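Local coordinates for protein beta-1,4-exocellulase (Thermobifida fusca, PDB 4B4H) that probably hydrolyses beta-1,4 linkages of cellulose as a family 6 cellobiohydrolase, this chain being the catalytic domain of a longer secreted protein, at residues D4-G9 and N179-I184; P16-K21 and E34-W39; E64-Q69 and D73-Q78; D116-F121 and L127-I132; V340-A343 and A348-W351. One frame throughout, in Å; residues are numbered along the deposited sequence.

Contact 1 (D4-G9 and N179-I184); sequences DNPFEG and NVYNYI
Tyr181 and Tyr183 both set CG opposite the carbonyl carbon and beside the backbone N (chi1 -61° and -67°), and these torsions lead two rings off strand 180-184 to Pro6. They receive it differently. Pro6 CB sits over the centre of the Tyr181 ring, 3.8 Å from the centroid and 9° off the normal, a CH-pi contact. Tyr183 instead turns the edge of its ring to the proline, with OH 3.4 Å from Pro6 CD; that hydroxyl is hydrogen-bonded to Asp347, as Tyr181 OH is to the Val3 amide. An Asx turn, Phe7 N to Asn5 OD1 at 3.1 Å, lies within the type I turn from Asn5 to Glu8 that carries the proline. Replacing Tyr181 with an alanine would probably deprive Pro6 of its aromatic floor and the Val3 amide of its hydroxyl mate. Phe7 carries the packing on to Val130, Ala348 and Val350, and with Pro6 it sets this N-terminal loop against the inner side of the sheet of the distorted alpha/beta barrel characteristic of glycoside hydrolase family 6.

Contact 2 (P16-K21 and E34-W39); sequences PVWSAK and ESTAVW
The indole NE1 of Trp18 is hydrogen-bonded to the carbonyl O of Pro355, which probably helps to fix the ring's rotation while one of its faces is turned to Thr36. Thr36 CG2 stands over the six-membered ring, 3.9 Å from its centroid and only 8° off the normal, as a CH-pi contact. The two side chains cross at about a right angle, and the methyl points onto the face. Thr36 OG1 lies between the backbone N and the carbonyl carbon (chi1 59°), and this rotamer places the hydroxyl near the base of the indole, 3.9 Å from Trp18 CG, with the methyl farther out. In this way helix 16-24 packs against the chain that runs into strand 38-40, a parallel strand of the family 6 alpha/beta barrel and the neighbour of strand 75-81. Farther along the six-membered ring, Trp18 CZ3 comes within 3.5 Å of Glu34 O, which approaches obliquely; the Glu34 carboxylate leads off elsewhere. The substrate site is close: the Trp18 side chain is about 4 Å from that of Glu357, which is predicted to bind substrate, as is Trp39, whose NE1 is hydrogen-bonded to Val352 O.

Contact 3 (E64-Q69 and D73-Q78); sequences EEAVRQ and DPLTIQ
Apolar packing joins Ala66 and Gln69 of the helix to Leu75 and Ile77 of the strand. Leu75, with CG opposite its backbone N (chi1 -176°), splits its two methyls between successive turns: CD2 lies 3.7 Å from Ala66 CB and equally near Ala66 O, while CD1 reaches Gln69 CB, also at 3.7 Å. Ile77 approaches Ala66 less closely, its CD1 standing 4.3 Å from Ala66 CB. With an alanine at this point of the helix, which is consistent with a close approach, the axes of helix 64-69 and strand 75-78 pass 8.6 Å apart, their directions nearly antiparallel at 156°. This is the helix-to-strand half of a beta-alpha-beta crossover, in which helix 59-70 links the neighbouring parallel strands 38-40 and 75-81 and covers the outside of the barrel. The polar interactions run along the helix itself. Gln69 NE2 donates to Glu65 OE2 over 3.2 Å in a nearly straight bond, 172° at the hydrogen; the acceptor lies in the plane of the amide, whereas the amide meets the carboxylate on its anti side and somewhat out of plane. The other oxygen, Glu65 OE1, forms a salt bridge with Arg68 NH1 at 3.5 Å, so the carboxylate is held at both oxygens. Gln69 NE2 also bonds to Val14 O. Across the strand, Thr76 turns from the helix, and its OG1 is hydrogen-bonded to Pro6 O.

Contact 4 (D116-F121 and L127-I132); sequences DIMWDF and LRIVAI
The backbones of helix 116-121 and strand 127-132 keep a side-chain layer between them, Met118 CA standing 8.2 Å from Ile129 CA and Phe121 CA 7.8 Å from Leu127 CA. Met118 supplies the long arm. Its chain is extended beyond CG (chi2 -177°, chi3 174°), crosses Ile129 at a slant and touches both of its branches: near the helix Met118 CG lies 4.0 Å from Ile129 CD1, and at the end Met118 CE touches Ile129 CG2 at 3.8 Å. With an alanine in place of Ile129, Met118 would probably lose the contacts on its CG and on its terminal methyl, leaving a gap beside the thioether and the methyl freer to turn. The second pair is looser. Phe121 CB lies 4.2 Å from Leu127 CD2, while the phenyl ring leads away from the strand and packs on Leu63 and Glu64 of helix 59-70. Strand 127-133 runs parallel between strands 75-81 and 180-185, with backbone hydrogen bonds to both; Met118 also touches Val79 and Val180 of these flanking strands, so helix 103-121 spans three strands on the outside of the barrel, while Val130 faces the opposite way, onto Tyr183.

Contact 5 (V340-A343 and A348-W351); sequences VNPA and AYVW
Pro342 comes down on the Tyr349 ring obliquely, with the CG-CB side of its ring lowest and CG over the centre of the phenol ring. That atom is 3.3 Å from the ring centroid and 9° off the normal, a tight CH-pi contact. Its neighbour in the pyrrolidine ring spreads the cover toward one flank, Pro342 CB standing 3.6 Å from Tyr349 CE2. Tyr349 holds CG beside its backbone N, but its chi2 of -25° turns the ring far from the perpendicular setting common in tyrosines, and the twist presents a face to the proline. Farther along, Ala343 CB approaches Tyr349 OH at 4.3 Å. The other end of the proline meets main chain, with Pro342 CD 3.9 Å from Ala348 CA. Val340 and Ala348 form an antiparallel, non-hydrogen-bonded pair whose CA atoms are 4.4 Å apart. Both their side chains point to the face of the sheet that Phe7 covers. Backbone bonds between Asn341 and Asp347 and between Tyr349 and Thr339 flank this pair. Asn341 has a positive phi (41°) where the chain leaves the short strand, and its ND2 is hydrogen-bonded to Val346 O, tying the loop across its base. The whole is a beta hairpin on the barrel wall: strand 346-350 pairs antiparallel with strand 339-340 and parallel with strand 283-287, and Tyr349 also packs on Ile286 of the latter.

How the contacts relate
All five contacts reach one sheet, and their chemistry follows the side they occupy. Contacts 1 to 4 are buried, 3 and 4 beneath the outer helices; contact 5 is only partly buried. Contacts 3 and 4 are apolar and aliphatic across the interface; their strands are neighbours, joined by backbone bonds such as Leu75 O to Arg128 N. Contact 1 lies within the curl of the sheet, is aromatic, and touches both, Arg128 NH1 bonding to Glu8 O and Phe7 packing on Thr76. Contacts 2 and 5 share with contact 1 a CH group over an aromatic face, but contact 2 lies beside the predicted substrate site. These last two meet through Ala37 N and Trp351 O.

Contact 1 (D4-G9 and N179-I184)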
# COMPACT_ATOMS: atom_id res chain seq x y z
N ASP A 4 -17.83 -9.40 9.70
CA ASP A 4 -16.73 -9.00 10.58
C ASP A 4 -15.39 -8.92 9.84
O ASP A 4 -14.55 -8.07 10.14
CB ASP A 4 -16.63 -10.02 11.73
CG ASP A 4 -15.65 -9.61 12.81
OD1 ASP A 4 -15.98 -8.71 13.61
OD2 ASP A 4 -14.55 -10.21 12.90
N ASN A 5 -15.20 -9.81 8.88
CA ASN A 5 -13.96 -9.91 8.13
C ASN A 5 -14.32 -10.36 6.73
O ASN A 5 -14.72 -11.50 6.53
CB ASN A 5 -13.03 -10.93 8.79
CG ASN A 5 -11.68 -11.03 8.10
OD1 ASN A 5 -11.49 -10.51 6.99
ND2 ASN A 5 -10.75 -11.70 8.75
N PRO A 6 -14.23 -9.46 5.75
CA PRO A 6 -14.71 -9.86 4.43
C PRO A 6 -13.90 -10.98 3.78
O PRO A 6 -14.38 -11.62 2.86
CB PRO A 6 -14.60 -8.57 3.60
CG PRO A 6 -13.67 -7.68 4.37
CD PRO A 6 -13.86 -8.03 5.80
N PHE A 7 -12.67 -11.19 4.26
CA PHE A 7 -11.80 -12.26 3.76
C PHE A 7 -12.12 -13.62 4.38
O PHE A 7 -11.72 -14.66 3.85
CB PHE A 7 -10.33 -11.88 3.99
CG PHE A 7 -9.92 -10.66 3.22
CD1 PHE A 7 -9.46 -10.77 1.91
CD2 PHE A 7 -9.99 -9.40 3.81
CE1 PHE A 7 -9.08 -9.63 1.19
CE2 PHE A 7 -9.63 -8.26 3.10
CZ PHE A 7 -9.17 -8.38 1.79
N GLU A 8 -12.84 -13.61 5.49
CA GLU A 8 -13.17 -14.83 6.22
C GLU A 8 -14.23 -15.66 5.47
O GLU A 8 -15.28 -15.13 5.09
CB GLU A 8 -13.63 -14.48 7.63
CG GLU A 8 -14.02 -15.66 8.50
CD GLU A 8 -14.21 -15.27 9.95
OE1 GLU A 8 -14.66 -14.14 10.22
OE2 GLU A 8 -13.93 -16.10 10.83
N GLY A 9 -13.92 -16.93 5.23
CA GLY A 9 -14.83 -17.85 4.52
C GLY A 9 -15.19 -17.44 3.10
O GLY A 9 -16.29 -17.73 2.62
N ASN A 179 -22.23 -4.12 0.47
CA ASN A 179 -21.17 -5.14 0.45
C ASN A 179 -19.80 -4.55 0.11
O ASN A 179 -18.94 -5.22 -0.45
CB ASN A 179 -21.56 -6.30 -0.48
CG ASN A 179 -21.79 -5.84 -1.91
OD1 ASN A 179 -21.90 -4.65 -2.16
ND2 ASN A 179 -21.86 -6.79 -2.85
N VAL A 180 -19.62 -3.28 0.43
CA VAL A 180 -18.32 -2.62 0.27
C VAL A 180 -17.66 -2.43 1.64
O VAL A 180 -18.31 -2.00 2.61
CB VAL A 180 -18.43 -1.31 -0.55
CG1 VAL A 180 -17.07 -0.67 -0.75
CG2 VAL A 180 -19.02 -1.61 -1.91
N TYR A 181 -16.39 -2.80 1.72
CA TYR A 181 -15.61 -2.75 2.95
C TYR A 181 -14.42 -1.82 2.75
O TYR A 181 -13.43 -2.18 2.11
CB TYR A 181 -15.16 -4.18 3.33
CG TYR A 181 -16.33 -5.14 3.59
CD1 TYR A 181 -17.07 -5.67 2.52
CD2 TYR A 181 -16.69 -5.50 4.88
CE1 TYR A 181 -18.15 -6.52 2.75
CE2 TYR A 181 -17.75 -6.36 5.11
CZ TYR A 181 -18.48 -6.86 4.05
OH TYR A 181 -19.54 -7.71 4.28
N ASN A 182 -14.50 -0.64 3.36
CA ASN A 182 -13.48 0.40 3.17
C ASN A 182 -12.30 0.25 4.10
O ASN A 182 -12.46 0.24 5.31
CB ASN A 182 -14.08 1.78 3.46
CG ASN A 182 -15.09 2.23 2.41
OD1 ASN A 182 -14.99 1.91 1.23
ND2 ASN A 182 -16.09 2.97 2.86
N TYR A 183 -11.09 0.24 3.53
CA TYR A 183 -9.88 0.30 4.34
C TYR A 183 -9.10 1.55 3.97
O TYR A 183 -8.74 1.74 2.82
CB TYR A 183 -9.01 -0.96 4.15
CG TYR A 183 -9.66 -2.21 4.68
CD1 TYR A 183 -10.75 -2.79 4.02
CD2 TYR A 183 -9.18 -2.81 5.83
CE1 TYR A 183 -11.37 -3.93 4.53
CE2 TYR A 183 -9.78 -3.95 6.34
CZ TYR A 183 -10.86 -4.52 5.67
OH TYR A 183 -11.47 -5.66 6.17
N ILE A 184 -8.83 2.38 4.98
CA ILE A 184 -8.02 3.59 4.75
C ILE A 184 -6.55 3.21 4.73
O ILE A 184 -6.07 2.48 5.60
CB ILE A 184 -8.25 4.67 5.83
CG1 ILE A 184 -9.69 5.22 5.78
CG2 ILE A 184 -7.25 5.81 5.64
CD1 ILE A 184 -10.09 6.04 6.98

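Contact 2 (P16-K21 and E34-W39)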
# COMPACT_ATOMS: atom_id res chain seq x y z
N PRO A 16 -7.77 -12.06 -14.30
CA PRO A 16 -7.33 -12.83 -15.46
C PRO A 16 -6.23 -12.10 -16.23
O PRO A 16 -5.31 -12.73 -16.74
CB PRO A 16 -8.58 -12.92 -16.34
CG PRO A 16 -9.73 -12.50 -15.48
CD PRO A 16 -9.15 -11.55 -14.47
N VAL A 17 -6.33 -10.77 -16.29
CA VAL A 17 -5.33 -9.93 -16.94
C VAL A 17 -3.95 -10.16 -16.31
O VAL A 17 -2.99 -10.56 -16.99
CB VAL A 17 -5.72 -8.43 -16.89
CG1 VAL A 17 -4.71 -7.58 -17.65
CG2 VAL A 17 -7.11 -8.22 -17.46
N TRP A 18 -3.84 -9.90 -15.00
CA TRP A 18 -2.58 -10.12 -14.28
C TRP A 18 -2.11 -11.55 -14.38
O TRP A 18 -0.93 -11.81 -14.65
CB TRP A 18 -2.69 -9.70 -12.81
CG TRP A 18 -1.42 -10.01 -12.06
CD1 TRP A 18 -0.23 -9.28 -12.04
CD2 TRP A 18 -1.13 -11.21 -11.25
NE1 TRP A 18 0.73 -9.91 -11.29
CE2 TRP A 18 0.25 -11.07 -10.78
CE3 TRP A 18 -1.85 -12.33 -10.87
CZ2 TRP A 18 0.86 -12.01 -9.98
CZ3 TRP A 18 -1.23 -13.28 -10.06
CH2 TRP A 18 0.09 -13.12 -9.62
N SER A 19 -3.02 -12.49 -14.17
CA SER A 19 -2.67 -13.91 -14.19
C SER A 19 -1.95 -14.33 -15.48
O SER A 19 -1.02 -15.15 -15.43
CB SER A 19 -3.91 -14.78 -13.97
OG SER A 19 -3.54 -16.14 -13.92
N ALA A 20 -2.39 -13.78 -16.61
CA ALA A 20 -1.85 -14.15 -17.92
C ALA A 20 -0.40 -13.68 -18.11
O ALA A 20 0.37 -14.33 -18.81
CB ALA A 20 -2.74 -13.63 -19.04
N LYS A 21 -0.04 -12.57 -17.47
CA LYS A 21 1.34 -12.08 -17.53
C LYS A 21 2.28 -12.85 -16.60
O LYS A 21 3.46 -13.03 -16.91
CB LYS A 21 1.41 -10.58 -17.23
CG LYS A 21 0.53 -9.74 -18.13
CD LYS A 21 0.53 -8.29 -17.67
CE LYS A 21 0.21 -7.38 -18.84
NZ LYS A 21 -1.19 -7.52 -19.30
N GLU A 34 -2.83 -16.39 -7.76
CA GLU A 34 -2.94 -15.61 -6.54
C GLU A 34 -3.85 -14.42 -6.81
O GLU A 34 -3.95 -13.97 -7.95
CB GLU A 34 -1.57 -15.16 -6.04
CG GLU A 34 -0.69 -16.33 -5.59
CD GLU A 34 -1.39 -17.27 -4.62
OE1 GLU A 34 -1.92 -16.82 -3.59
OE2 GLU A 34 -1.39 -18.49 -4.89
N SER A 35 -4.54 -13.96 -5.76
CA SER A 35 -5.41 -12.78 -5.81
C SER A 35 -4.62 -11.47 -5.72
O SER A 35 -3.80 -11.28 -4.82
CB SER A 35 -6.43 -12.85 -4.68
OG SER A 35 -7.34 -11.76 -4.75
N THR A 36 -4.91 -10.55 -6.65
CA THR A 36 -4.31 -9.21 -6.69
C THR A 36 -5.43 -8.18 -6.82
O THR A 36 -6.50 -8.47 -7.37
CB THR A 36 -3.24 -9.02 -7.82
OG1 THR A 36 -3.82 -9.26 -9.11
CG2 THR A 36 -2.05 -9.98 -7.62
N ALA A 37 -5.20 -6.98 -6.29
CA ALA A 37 -6.20 -5.93 -6.34
C ALA A 37 -6.30 -5.33 -7.74
O ALA A 37 -5.34 -5.34 -8.49
CB ALA A 37 -5.87 -4.86 -5.31
N VAL A 38 -7.49 -4.84 -8.09
CA VAL A 38 -7.67 -4.13 -9.34
C VAL A 38 -7.51 -2.66 -9.00
O VAL A 38 -8.15 -2.16 -8.08
CB VAL A 38 -9.06 -4.42 -9.96
CG1 VAL A 38 -9.39 -3.42 -11.08
CG2 VAL A 38 -9.13 -5.86 -10.47
N TRP A 39 -6.62 -1.98 -9.72
CA TRP A 39 -6.29 -0.58 -9.42
C TRP A 39 -7.05 0.41 -10.26
O TRP A 39 -6.89 0.46 -11.48
CB TRP A 39 -4.81 -0.34 -9.60
CG TRP A 39 -3.99 -0.94 -8.50
CD1 TRP A 39 -3.91 -2.29 -8.13
CD2 TRP A 39 -3.11 -0.25 -7.54
NE1 TRP A 39 -3.08 -2.45 -7.05
CE2 TRP A 39 -2.55 -1.29 -6.66
CE3 TRP A 39 -2.72 1.07 -7.35
CZ2 TRP A 39 -1.67 -0.99 -5.63
CZ3 TRP A 39 -1.82 1.36 -6.32
CH2 TRP A 39 -1.30 0.35 -5.49

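Contact 3 (E64-Q69 and D73-Q78)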
# COMPACT_ATOMS: atom_id res chain seq x y z
N GLU A 64 -18.07 -8.50 -12.77
CA GLU A 64 -18.72 -9.61 -13.46
C GLU A 64 -17.88 -10.89 -13.39
O GLU A 64 -18.41 -11.97 -13.15
CB GLU A 64 -19.03 -9.24 -14.92
CG GLU A 64 -20.16 -8.23 -15.05
CD GLU A 64 -20.64 -8.03 -16.47
OE1 GLU A 64 -19.89 -8.34 -17.42
OE2 GLU A 64 -21.78 -7.54 -16.64
N GLU A 65 -16.58 -10.75 -13.60
CA GLU A 65 -15.68 -11.90 -13.50
C GLU A 65 -15.65 -12.43 -12.06
O GLU A 65 -15.67 -13.65 -11.84
CB GLU A 65 -14.28 -11.55 -14.03
CG GLU A 65 -13.24 -12.66 -13.93
CD GLU A 65 -13.52 -13.87 -14.83
OE1 GLU A 65 -14.51 -13.86 -15.59
OE2 GLU A 65 -12.74 -14.86 -14.77
N ALA A 66 -15.60 -11.52 -11.08
CA ALA A 66 -15.64 -11.95 -9.68
C ALA A 66 -16.90 -12.75 -9.33
O ALA A 66 -16.84 -13.76 -8.60
CB ALA A 66 -15.48 -10.76 -8.74
N VAL A 67 -18.05 -12.29 -9.85
CA VAL A 67 -19.34 -12.97 -9.65
C VAL A 67 -19.27 -14.38 -10.24
O VAL A 67 -19.63 -15.36 -9.58
CB VAL A 67 -20.50 -12.14 -10.27
CG1 VAL A 67 -21.75 -12.97 -10.44
CG2 VAL A 67 -20.80 -10.93 -9.40
N ARG A 68 -18.78 -14.48 -11.47
CA ARG A 68 -18.60 -15.77 -12.11
C ARG A 68 -17.71 -16.70 -11.29
O ARG A 68 -18.07 -17.86 -11.08
CB ARG A 68 -18.06 -15.58 -13.52
CG ARG A 68 -17.90 -16.85 -14.34
CD ARG A 68 -17.45 -16.52 -15.76
NE ARG A 68 -18.55 -15.96 -16.54
CZ ARG A 68 -18.78 -14.66 -16.74
NH1 ARG A 68 -17.98 -13.74 -16.21
NH2 ARG A 68 -19.82 -14.29 -17.47
N GLN A 69 -16.58 -16.19 -10.80
CA GLN A 69 -15.67 -17.01 -10.00
C GLN A 69 -16.24 -17.45 -8.65
O GLN A 69 -15.77 -18.43 -8.07
CB GLN A 69 -14.34 -16.28 -9.75
CG GLN A 69 -13.50 -16.04 -10.99
CD GLN A 69 -12.25 -15.22 -10.71
OE1 GLN A 69 -11.82 -15.07 -9.56
NE2 GLN A 69 -11.70 -14.63 -11.75
N ASP A 73 -21.01 -18.80 -3.71
CA ASP A 73 -20.41 -18.73 -2.37
C ASP A 73 -19.71 -17.38 -2.19
O ASP A 73 -19.43 -16.70 -3.20
CB ASP A 73 -19.38 -19.85 -2.19
CG ASP A 73 -19.99 -21.24 -2.35
OD1 ASP A 73 -20.91 -21.59 -1.59
OD2 ASP A 73 -19.52 -21.98 -3.25
N PRO A 74 -19.43 -16.97 -0.94
CA PRO A 74 -18.75 -15.68 -0.75
C PRO A 74 -17.41 -15.56 -1.50
O PRO A 74 -16.62 -16.50 -1.50
CB PRO A 74 -18.54 -15.60 0.77
CG PRO A 74 -19.66 -16.43 1.33
CD PRO A 74 -19.83 -17.56 0.36
N LEU A 75 -17.18 -14.42 -2.15
CA LEU A 75 -15.92 -14.11 -2.83
C LEU A 75 -15.57 -12.65 -2.62
O LEU A 75 -16.47 -11.81 -2.52
CB LEU A 75 -15.99 -14.46 -4.33
CG LEU A 75 -14.68 -14.26 -5.12
CD1 LEU A 75 -14.43 -15.37 -6.15
CD2 LEU A 75 -14.64 -12.89 -5.80
N THR A 76 -14.26 -12.36 -2.62
CA THR A 76 -13.72 -11.07 -2.24
C THR A 76 -12.76 -10.56 -3.31
O THR A 76 -11.80 -11.24 -3.69
CB THR A 76 -13.03 -11.20 -0.87
OG1 THR A 76 -14.00 -11.66 0.07
CG2 THR A 76 -12.45 -9.87 -0.39
N ILE A 77 -13.08 -9.37 -3.82
CA ILE A 77 -12.27 -8.64 -4.80
C ILE A 77 -11.80 -7.33 -4.18
O ILE A 77 -12.57 -6.61 -3.53
CB ILE A 77 -13.03 -8.35 -6.13
CG1 ILE A 77 -12.11 -7.64 -7.15
CG2 ILE A 77 -14.28 -7.50 -5.88
CD1 ILE A 77 -12.68 -7.49 -8.55
N GLN A 78 -10.55 -7.02 -4.42
CA GLN A 78 -10.00 -5.82 -3.86
C GLN A 78 -9.88 -4.75 -4.96
O GLN A 78 -9.48 -5.02 -5.95
CB GLN A 78 -8.62 -6.10 -3.24
CG GLN A 78 -8.57 -7.13 -2.15
CD GLN A 78 -7.17 -7.60 -1.91
OE1 GLN A 78 -6.73 -8.53 -2.46
NE2 GLN A 78 -6.50 -6.91 -1.08

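Contact 4 (D116-F121 and L127-I132)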
# COMPACT_ATOMS: atom_id res chain seq x y z
N ASP A 116 -21.66 4.16 -8.49
CA ASP A 116 -22.77 3.71 -9.34
C ASP A 116 -22.60 2.27 -9.81
O ASP A 116 -23.57 1.52 -9.86
CB ASP A 116 -22.96 4.65 -10.54
CG ASP A 116 -23.41 6.03 -10.15
OD1 ASP A 116 -23.95 6.23 -9.03
OD2 ASP A 116 -23.23 6.96 -10.98
N ILE A 117 -21.37 1.87 -10.13
CA ILE A 117 -21.12 0.48 -10.51
C ILE A 117 -21.19 -0.47 -9.32
O ILE A 117 -21.78 -1.56 -9.41
CB ILE A 117 -19.77 0.31 -11.23
CG1 ILE A 117 -19.76 1.11 -12.54
CG2 ILE A 117 -19.48 -1.17 -11.49
CD1 ILE A 117 -18.41 1.14 -13.23
N MET A 118 -20.62 -0.08 -8.18
CA MET A 118 -20.65 -0.97 -7.02
C MET A 118 -22.07 -1.19 -6.51
O MET A 118 -22.42 -2.28 -6.06
CB MET A 118 -19.70 -0.48 -5.92
CG MET A 118 -18.26 -0.50 -6.40
SD MET A 118 -17.12 -0.02 -5.11
CE MET A 118 -15.54 -0.30 -5.89
N TRP A 119 -22.89 -0.15 -6.58
CA TRP A 119 -24.28 -0.26 -6.20
C TRP A 119 -24.96 -1.34 -6.99
O TRP A 119 -25.69 -2.14 -6.41
CB TRP A 119 -25.01 1.07 -6.35
CG TRP A 119 -25.06 1.88 -5.08
CD1 TRP A 119 -24.47 3.11 -4.83
CD2 TRP A 119 -25.79 1.54 -3.85
NE1 TRP A 119 -24.74 3.54 -3.56
CE2 TRP A 119 -25.54 2.65 -2.91
CE3 TRP A 119 -26.57 0.47 -3.43
CZ2 TRP A 119 -26.07 2.66 -1.64
CZ3 TRP A 119 -27.12 0.50 -2.15
CH2 TRP A 119 -26.86 1.56 -1.27
N ASP A 120 -24.75 -1.39 -8.30
CA ASP A 120 -25.38 -2.43 -9.11
C ASP A 120 -25.11 -3.78 -8.48
O ASP A 120 -26.02 -4.58 -8.25
CB ASP A 120 -24.84 -2.45 -10.53
CG ASP A 120 -25.22 -1.21 -11.33
OD1 ASP A 120 -26.26 -0.59 -11.03
OD2 ASP A 120 -24.47 -0.87 -12.26
N PHE A 121 -23.83 -4.02 -8.16
CA PHE A 121 -23.39 -5.31 -7.67
C PHE A 121 -23.81 -5.67 -6.23
O PHE A 121 -23.64 -6.81 -5.81
CB PHE A 121 -21.89 -5.47 -7.94
CG PHE A 121 -21.57 -5.64 -9.41
CD1 PHE A 121 -21.43 -4.53 -10.25
CD2 PHE A 121 -21.47 -6.92 -9.97
CE1 PHE A 121 -21.16 -4.70 -11.60
CE2 PHE A 121 -21.22 -7.09 -11.32
CZ PHE A 121 -21.05 -5.98 -12.14
N LEU A 127 -20.87 -11.37 -2.81
CA LEU A 127 -19.70 -10.64 -3.29
C LEU A 127 -19.27 -9.61 -2.26
O LEU A 127 -20.09 -8.81 -1.80
CB LEU A 127 -19.97 -9.95 -4.63
CG LEU A 127 -18.80 -9.18 -5.25
CD1 LEU A 127 -17.66 -10.11 -5.62
CD2 LEU A 127 -19.28 -8.38 -6.45
N ARG A 128 -17.99 -9.62 -1.91
CA ARG A 128 -17.45 -8.67 -0.95
C ARG A 128 -16.44 -7.81 -1.71
O ARG A 128 -15.52 -8.35 -2.33
CB ARG A 128 -16.80 -9.42 0.21
CG ARG A 128 -17.81 -10.09 1.14
CD ARG A 128 -17.32 -11.46 1.54
NE ARG A 128 -18.34 -12.22 2.26
CZ ARG A 128 -18.05 -13.17 3.15
NH1 ARG A 128 -16.78 -13.46 3.42
NH2 ARG A 128 -19.03 -13.83 3.75
N ILE A 129 -16.67 -6.50 -1.72
CA ILE A 129 -15.76 -5.58 -2.38
C ILE A 129 -14.99 -4.89 -1.27
O ILE A 129 -15.56 -4.13 -0.51
CB ILE A 129 -16.50 -4.53 -3.22
CG1 ILE A 129 -17.41 -5.20 -4.26
CG2 ILE A 129 -15.53 -3.59 -3.94
CD1 ILE A 129 -18.21 -4.23 -5.10
N VAL A 130 -13.69 -5.19 -1.17
CA VAL A 130 -12.80 -4.52 -0.24
C VAL A 130 -12.17 -3.38 -1.04
O VAL A 130 -11.56 -3.65 -2.07
CB VAL A 130 -11.71 -5.48 0.28
CG1 VAL A 130 -10.64 -4.72 1.04
CG2 VAL A 130 -12.32 -6.55 1.16
N ALA A 131 -12.40 -2.14 -0.60
CA ALA A 131 -11.91 -0.94 -1.28
C ALA A 131 -10.75 -0.35 -0.49
O ALA A 131 -10.89 -0.06 0.72
CB ALA A 131 -13.03 0.07 -1.42
N ILE A 132 -9.60 -0.22 -1.15
CA ILE A 132 -8.43 0.39 -0.53
C ILE A 132 -8.45 1.90 -0.80
O ILE A 132 -8.36 2.31 -1.94
CB ILE A 132 -7.11 -0.29 -0.98
CG1 ILE A 132 -7.03 -1.73 -0.45
CG2 ILE A 132 -5.89 0.47 -0.49
CD1 ILE A 132 -7.34 -2.77 -1.48

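Contact 5 (V340-A343 and A348-W351)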
# COMPACT_ATOMS: atom_id res chain seq x y z
N VAL A 340 -5.83 -15.36 5.60
CA VAL A 340 -6.93 -14.81 6.40
C VAL A 340 -6.60 -14.82 7.89
O VAL A 340 -6.12 -15.83 8.42
CB VAL A 340 -8.22 -15.61 6.14
CG1 VAL A 340 -9.38 -15.06 6.95
CG2 VAL A 340 -8.55 -15.61 4.65
N ASN A 341 -6.83 -13.68 8.56
CA ASN A 341 -6.62 -13.52 10.01
C ASN A 341 -5.34 -14.19 10.55
O ASN A 341 -5.40 -15.04 11.45
CB ASN A 341 -7.90 -13.95 10.76
CG ASN A 341 -7.86 -13.65 12.24
OD1 ASN A 341 -8.37 -14.44 13.05
ND2 ASN A 341 -7.27 -12.54 12.62
N PRO A 342 -4.18 -13.82 9.99
CA PRO A 342 -2.88 -14.40 10.37
C PRO A 342 -2.36 -14.05 11.77
O PRO A 342 -1.48 -14.75 12.28
CB PRO A 342 -1.94 -13.84 9.32
CG PRO A 342 -2.53 -12.52 8.98
CD PRO A 342 -4.02 -12.73 9.00
N ALA A 343 -2.91 -13.00 12.38
CA ALA A 343 -2.37 -12.45 13.62
C ALA A 343 -3.44 -11.62 14.31
O ALA A 343 -4.36 -11.17 13.64
CB ALA A 343 -1.15 -11.59 13.30
N ALA A 348 -6.38 -9.85 7.25
CA ALA A 348 -5.69 -10.59 6.22
C ALA A 348 -4.35 -9.98 5.85
O ALA A 348 -4.12 -8.77 6.02
CB ALA A 348 -6.55 -10.66 4.97
N TYR A 349 -3.48 -10.85 5.36
CA TYR A 349 -2.41 -10.40 4.49
C TYR A 349 -2.94 -10.45 3.06
O TYR A 349 -3.56 -11.43 2.67
CB TYR A 349 -1.16 -11.26 4.64
CG TYR A 349 -0.53 -11.26 6.03
CD1 TYR A 349 -0.70 -10.20 6.93
CD2 TYR A 349 0.27 -12.34 6.43
CE1 TYR A 349 -0.11 -10.23 8.19
CE2 TYR A 349 0.87 -12.36 7.67
CZ TYR A 349 0.68 -11.33 8.56
OH TYR A 349 1.29 -11.40 9.79
N VAL A 350 -2.70 -9.38 2.30
CA VAL A 350 -3.24 -9.24 0.95
C VAL A 350 -2.13 -8.93 -0.07
O VAL A 350 -1.07 -8.53 0.32
CB VAL A 350 -4.37 -8.19 0.92
CG1 VAL A 350 -5.57 -8.69 1.73
CG2 VAL A 350 -3.93 -6.84 1.48
N TRP A 351 -2.36 -9.23 -1.35
CA TRP A 351 -1.49 -8.75 -2.41
C TRP A 351 -2.23 -7.65 -3.11
O TRP A 351 -2.98 -7.91 -4.06
CB TRP A 351 -1.15 -9.89 -3.37
CG TRP A 351 -0.02 -10.81 -2.93
CD1 TRP A 351 0.53 -10.92 -1.65
CD2 TRP A 351 0.70 -11.79 -3.74
NE1 TRP A 351 1.53 -11.88 -1.63
CE2 TRP A 351 1.67 -12.44 -2.85
CE3 TRP A 351 0.63 -12.20 -5.07
CZ2 TRP A 351 2.56 -13.41 -3.32
CZ3 TRP A 351 1.52 -13.18 -5.52
CH2 TRP A 351 2.44 -13.78 -4.65